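Local coordinates for serine-rich secreted cell wall anchored (LPXTG-motif ) protein (Lactobacillus reuteri ATCC 53608, PDB 5NXK) that probably acts as a cell-wall-anchored adhesin, helping this gut bacterium to attach to its host through a right-handed beta-solenoid binding region, at residues T212-G217 against K242-V247; H274-T279 against T300-E305. One frame throughout, in Å; residues are numbered along the deposited sequence.

Contact 1. Residues T212-G217 against K242-V247; sequences TMENIG and KMSAKV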
loop_
_atom_site.group_PDB
_atom_site.type_symbol
_atom_site.label_atom_id
_atom_site.label_comp_id
_atom_site.label_asym_id
_atom_site.label_seq_id
_atom_site.Cartn_x
_atom_site.Cartn_y
_atom_site.Cartn_z
ATOM N N THR A 212 2.468 -1.869 12.678
ATOM C CA THR A 212 2.845 -0.695 13.442
ATOM C C THR A 212 2.948 0.524 12.523
ATOM O O THR A 212 3.733 0.538 11.571
ATOM C CB THR A 212 4.184 -0.915 14.173
ATOM O OG1 THR A 212 4.090 -2.077 15.010
ATOM C CG2 THR A 212 4.533 0.284 15.023
ATOM N N MET A 213 2.133 1.533 12.805
ATOM C CA MET A 213 2.135 2.790 12.065
ATOM C C MET A 213 2.025 3.941 13.055
ATOM O O MET A 213 0.974 4.568 13.211
ATOM C CB MET A 213 1.021 2.826 11.005
ATOM C CG MET A 213 0.924 1.551 10.180
ATOM S SD MET A 213 0.078 1.745 8.573
ATOM C CE MET A 213 -1.573 2.020 9.168
ATOM N N GLU A 214 3.137 4.195 13.737
ATOM C CA GLU A 214 3.183 5.192 14.795
ATOM C C GLU A 214 3.688 6.497 14.203
ATOM O O GLU A 214 4.872 6.800 14.268
ATOM C CB GLU A 214 4.084 4.703 15.926
ATOM C CG GLU A 214 3.451 3.548 16.695
ATOM C CD GLU A 214 4.343 3.008 17.798
ATOM O OE1 GLU A 214 5.528 2.704 17.524
ATOM O OE2 GLU A 214 3.848 2.861 18.932
ATOM N N ASN A 215 2.768 7.279 13.649
ATOM C CA ASN A 215 3.128 8.405 12.803
ATOM C C ASN A 215 2.458 9.694 13.239
ATOM O O ASN A 215 2.201 10.589 12.428
ATOM C CB ASN A 215 2.772 8.065 11.359
ATOM C CG ASN A 215 3.617 6.922 10.818
ATOM O OD1 ASN A 215 4.838 6.923 10.987
ATOM N ND2 ASN A 215 2.976 5.944 10.166
ATOM N N ILE A 216 2.218 9.788 14.542
ATOM C CA ILE A 216 1.515 10.912 15.134
ATOM C C ILE A 216 2.269 12.239 14.913
ATOM O O ILE A 216 1.668 13.312 14.943
ATOM C CB ILE A 216 1.273 10.650 16.648
ATOM C CG1 ILE A 216 0.223 11.604 17.216
ATOM C CG2 ILE A 216 2.575 10.698 17.439
ATOM C CD1 ILE A 216 -0.477 11.046 18.427
ATOM N N GLY A 217 3.574 12.168 14.683
ATOM C CA GLY A 217 4.351 13.360 14.370
ATOM C C GLY A 217 4.103 13.911 12.965
ATOM O O GLY A 217 4.493 15.037 12.648
ATOM N N LYS A 242 -0.563 -1.300 16.394
ATOM C CA LYS A 242 -0.243 -0.059 17.088
ATOM C C LYS A 242 -0.217 1.055 16.073
ATOM O O LYS A 242 0.606 1.026 15.161
ATOM C CB LYS A 242 1.129 -0.108 17.775
ATOM C CG LYS A 242 1.331 -1.105 18.886
ATOM C CD LYS A 242 2.804 -1.039 19.305
ATOM C CE LYS A 242 3.031 -1.451 20.744
ATOM N NZ LYS A 242 2.997 -2.925 20.902
ATOM N N MET A 243 -1.119 2.020 16.200
ATOM C CA MET A 243 -1.137 3.132 15.261
ATOM C C MET A 243 -1.357 4.472 15.953
ATOM O O MET A 243 -2.097 4.572 16.940
ATOM C CB MET A 243 -2.219 2.925 14.175
ATOM C CG MET A 243 -2.179 1.562 13.489
ATOM S SD MET A 243 -3.277 1.429 12.057
ATOM C CE MET A 243 -4.872 1.725 12.759
ATOM N N SER A 244 -0.753 5.513 15.392
ATOM C CA SER A 244 -1.018 6.863 15.859
ATOM C C SER A 244 -0.962 7.838 14.684
ATOM O O SER A 244 -0.199 7.641 13.747
ATOM C CB SER A 244 -0.022 7.274 16.941
ATOM O OG SER A 244 1.297 7.312 16.418
ATOM N N ALA A 245 -1.791 8.876 14.745
ATOM C CA ALA A 245 -1.891 9.879 13.688
ATOM C C ALA A 245 -2.409 11.163 14.311
ATOM O O ALA A 245 -2.905 11.131 15.431
ATOM C CB ALA A 245 -2.812 9.410 12.571
ATOM N N LYS A 246 -2.301 12.289 13.609
ATOM C CA LYS A 246 -2.770 13.551 14.185
ATOM C C LYS A 246 -4.290 13.580 14.308
ATOM O O LYS A 246 -4.821 14.015 15.329
ATOM C CB LYS A 246 -2.291 14.752 13.359
ATOM C CG LYS A 246 -0.779 14.904 13.272
ATOM C CD LYS A 246 -0.417 16.067 12.344
ATOM C CE LYS A 246 1.080 16.235 12.205
ATOM N NZ LYS A 246 1.427 17.249 11.165
ATOM N N VAL A 247 -4.993 13.129 13.269
ATOM C CA VAL A 247 -6.445 13.316 13.228
ATOM C C VAL A 247 -7.231 12.037 13.519
ATOM O O VAL A 247 -7.845 11.930 14.572
ATOM C CB VAL A 247 -6.897 13.880 11.874
ATOM C CG1 VAL A 247 -8.361 14.275 11.947
ATOM C CG2 VAL A 247 -6.044 15.105 11.496
#

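Contact 2. Residues H274-T279 against T300-E305; sequences HLEVIT and TLIKQE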
loop_
_atom_site.group_PDB
_atom_site.type_symbol
_atom_site.label_atom_id
_atom_site.label_comp_id
_atom_site.label_asym_id
_atom_site.label_seq_id
_atom_site.Cartn_x
_atom_site.Cartn_y
_atom_site.Cartn_z
ATOM N N HIS A 274 -3.847 -0.832 19.842
ATOM C CA HIS A 274 -3.571 0.397 20.558
ATOM C C HIS A 274 -3.549 1.548 19.565
ATOM O O HIS A 274 -2.754 1.562 18.617
ATOM C CB HIS A 274 -2.244 0.308 21.307
ATOM C CG HIS A 274 -1.962 1.501 22.159
ATOM N ND1 HIS A 274 -1.584 2.720 21.630
ATOM C CD2 HIS A 274 -2.019 1.675 23.501
ATOM C CE1 HIS A 274 -1.413 3.587 22.611
ATOM N NE2 HIS A 274 -1.673 2.979 23.756
ATOM N N LEU A 275 -4.438 2.510 19.779
ATOM C CA LEU A 275 -4.653 3.574 18.807
ATOM C C LEU A 275 -4.598 4.914 19.497
ATOM O O LEU A 275 -5.152 5.070 20.587
ATOM C CB LEU A 275 -6.009 3.407 18.114
ATOM C CG LEU A 275 -6.304 2.064 17.457
ATOM C CD1 LEU A 275 -7.720 2.087 16.896
ATOM C CD2 LEU A 275 -5.295 1.728 16.369
ATOM N N GLU A 276 -3.967 5.890 18.854
ATOM C CA GLU A 276 -3.844 7.209 19.451
ATOM C C GLU A 276 -4.000 8.302 18.401
ATOM O O GLU A 276 -3.442 8.190 17.323
ATOM C CB GLU A 276 -2.490 7.354 20.160
ATOM C CG GLU A 276 -2.326 8.692 20.868
ATOM C CD GLU A 276 -1.172 8.701 21.855
ATOM O OE1 GLU A 276 -0.673 7.606 22.211
ATOM O OE2 GLU A 276 -0.779 9.806 22.284
ATOM N N VAL A 277 -4.780 9.339 18.707
ATOM C CA VAL A 277 -4.882 10.514 17.834
ATOM C C VAL A 277 -4.781 11.798 18.660
ATOM O O VAL A 277 -4.768 11.750 19.883
ATOM C CB VAL A 277 -6.212 10.544 17.033
ATOM C CG1 VAL A 277 -6.329 9.321 16.084
ATOM C CG2 VAL A 277 -7.408 10.639 17.971
ATOM N N ILE A 278 -4.763 12.949 17.994
ATOM C CA ILE A 278 -4.703 14.218 18.700
ATOM C C ILE A 278 -6.031 14.973 18.598
ATOM O O ILE A 278 -6.637 15.282 19.620
ATOM C CB ILE A 278 -3.567 15.120 18.174
ATOM C CG1 ILE A 278 -2.226 14.384 18.226
ATOM C CG2 ILE A 278 -3.475 16.411 18.986
ATOM C CD1 ILE A 278 -1.050 15.224 17.761
ATOM N N THR A 279 -6.498 15.253 17.381
ATOM C CA THR A 279 -7.646 16.148 17.223
ATOM C C THR A 279 -8.920 15.489 16.693
ATOM O O THR A 279 -9.993 16.096 16.754
ATOM C CB THR A 279 -7.311 17.335 16.279
ATOM O OG1 THR A 279 -6.953 16.840 14.986
ATOM C CG2 THR A 279 -6.156 18.182 16.834
ATOM N N THR A 300 -7.258 -0.280 23.185
ATOM C CA THR A 300 -7.104 0.980 23.879
ATOM C C THR A 300 -7.132 2.093 22.845
ATOM O O THR A 300 -6.328 2.087 21.913
ATOM C CB THR A 300 -5.798 1.020 24.673
ATOM O OG1 THR A 300 -5.828 -0.024 25.647
ATOM C CG2 THR A 300 -5.623 2.373 25.373
ATOM N N LEU A 301 -8.079 3.018 22.988
ATOM C CA LEU A 301 -8.221 4.135 22.056
ATOM C C LEU A 301 -7.998 5.456 22.783
ATOM O O LEU A 301 -8.717 5.783 23.715
ATOM C CB LEU A 301 -9.609 4.130 21.387
ATOM C CG LEU A 301 -9.828 3.285 20.127
ATOM C CD1 LEU A 301 -9.520 1.823 20.397
ATOM C CD2 LEU A 301 -11.270 3.438 19.608
ATOM N N ILE A 302 -6.998 6.209 22.342
ATOM C CA ILE A 302 -6.577 7.410 23.039
ATOM C C ILE A 302 -6.711 8.648 22.163
ATOM O O ILE A 302 -6.421 8.618 20.970
ATOM C CB ILE A 302 -5.116 7.267 23.542
ATOM C CG1 ILE A 302 -5.038 6.159 24.598
ATOM C CG2 ILE A 302 -4.600 8.580 24.132
ATOM C CD1 ILE A 302 -3.635 5.667 24.845
ATOM N N LYS A 303 -7.186 9.731 22.762
ATOM C CA LYS A 303 -7.153 11.045 22.141
ATOM C C LYS A 303 -6.380 12.006 23.048
ATOM O O LYS A 303 -6.731 12.172 24.218
ATOM C CB LYS A 303 -8.571 11.565 21.901
ATOM C CG LYS A 303 -8.635 12.926 21.208
ATOM C CD LYS A 303 -9.959 13.620 21.511
ATOM C CE LYS A 303 -9.958 15.062 21.035
ATOM N NZ LYS A 303 -8.875 15.906 21.623
ATOM N N GLN A 304 -5.333 12.636 22.529
ATOM C CA GLN A 304 -4.598 13.611 23.333
ATOM C C GLN A 304 -5.470 14.842 23.497
ATOM O O GLN A 304 -6.361 15.073 22.684
ATOM C CB GLN A 304 -3.275 13.992 22.686
ATOM C CG GLN A 304 -2.363 12.820 22.453
ATOM C CD GLN A 304 -1.003 13.241 21.943
ATOM O OE1 GLN A 304 -0.727 14.436 21.776
ATOM N NE2 GLN A 304 -0.155 12.259 21.651
ATOM N N GLU A 305 -5.230 15.619 24.552
ATOM C CA GLU A 305 -5.954 16.880 24.753
ATOM C C GLU A 305 -5.999 17.767 23.499
ATOM O O GLU A 305 -7.047 18.315 23.168
ATOM C CB GLU A 305 -5.338 17.676 25.905
ATOM C CG GLU A 305 -6.149 18.900 26.282
ATOM C CD GLU A 305 -5.494 19.713 27.382
ATOM O OE1 GLU A 305 -4.492 20.400 27.093
ATOM O OE2 GLU A 305 -5.973 19.662 28.536
#

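Contact 1. Residues T212-G217 against K242-V247
Matching first torsions send Met213 and Met243 the same way from neighbouring strands: in both, CG stands anti to the carbonyl carbon (chi1 -46° and -50°), the chain runs extended through chi2, and a bend at chi3 turns the methyl. The two thioethers therefore lie side by side, and CE of Met213 rests 3.4 Å from SD of Met243. Side chains stacked in register on successive strands line this solenoid's interior; the two methionines are neighbouring steps of that row, with Leu275 packing on Met243. On the other face Ser244 takes the crowded position, OG between the backbone N and the carbonyl carbon. Its hydroxyl is lifted toward the turn after strand 210-214, where OG accepts a weak, bent hydrogen bond of 3.2 Å from Ile216 N and Ile216 CB packs 3.3 Å from the same oxygen. CG1 of Ile216, anti to its own N, reaches past the serine to lie over Ala245 O.

In the parallel pairing, Met213 N gives a nearly straight bond of 2.9 Å to Lys242 O, almost along the C=O axis, whereas Ser244 N meets Met213 O from above the carbonyl plane, also at 2.9 Å. Asn215 N bonds to Ser244 O at 3.0 Å, continuing the pairing by one more bond. The amide of Asn215 is buried: ND2 donates to Asp187 OD2 and Leu179 O, and OD1 accepts from Asn181 N.

Glu214 and Lys242 run alongside each other, yet OE2 and NZ stand 6.2 Å apart, so their attraction is probably diffuse. The chemistry divides by face: thioethers inside; outside, a covered serine hydroxyl beside exposed Glu214 and Lys242. This implies that backbone bonds set the register, with methionines within and Ser244 and Ile216 at the turn filling in around it.

Contact 2. Residues H274-T279 against T300-E305
Glu276 and Gln304 illustrate how side-chain torsions can extend a strand pairing beyond its backbone. CG of Glu276 is anti to its backbone N (chi1 -177°) and the chain continues extended, while Gln304 keeps CG anti to the carbonyl carbon; the two cross obliquely and meet tip to tip. NE2 of Gln304 donates a short, nearly straight bond of 2.6 Å to OE2 of Glu276, which uses its anti lone pair. The oxygen lies in the amide plane, although the carboxylate is turned 61° from it. Beside this pair, CG1 of Ile278 lies 3.9 Å from OE1 of Gln304.

His274 also has CG anti to N, which swings its ring across toward the partner strand, and CD1 of Ile302 sits 3.5 Å from NE2 of His274. On the opposite face Leu275 and Leu301 run alongside each other, their CD1 methyls 3.9 Å apart. Lys303 extends with CG anti to N, then bends at chi4 so that NZ is gripped by two carbonyls, 3.1 Å from Ile278 O and 2.9 Å from Gln304 O.

A regular parallel ladder underlies all this, running from Leu275 N to Thr300 O through to Gln304 N and Val277 O. Ile302 O, already bonded to Val277 N, also accepts a hydrogen bond from Asn282 ND2. Strand 298-303 is the outermost of its sheet within the chain, so the pair forms the last two rungs of this sheet: strand 272-277 is bonded on its other side to strand 240-244, and Leu275 and Leu301 both pack on Phe283 of strand 283-285.

How the contacts relate
Both contacts belong to one parallel sheet, and strands 240-244 and 272-277 are neighbours in it, so the four strands form consecutive rungs. Contact 1 lies deeper, with five of its touching residues buried; contact 2 is a surface contact at the C-terminal end of the stack. Their chemistry follows: methionine against methionine inside contact 1, but in contact 2 a buried leucine alongside an exposed one, with a side-chain amide, carboxylate and ammonium adding bonds. Their centres are about 9 Å apart and they touch directly. Lys246 O lies 2.9 Å from Ile278 N, a probable hydrogen bond, and CD1 of Ile216 packs 3.5 Å from NE2 of Gln304.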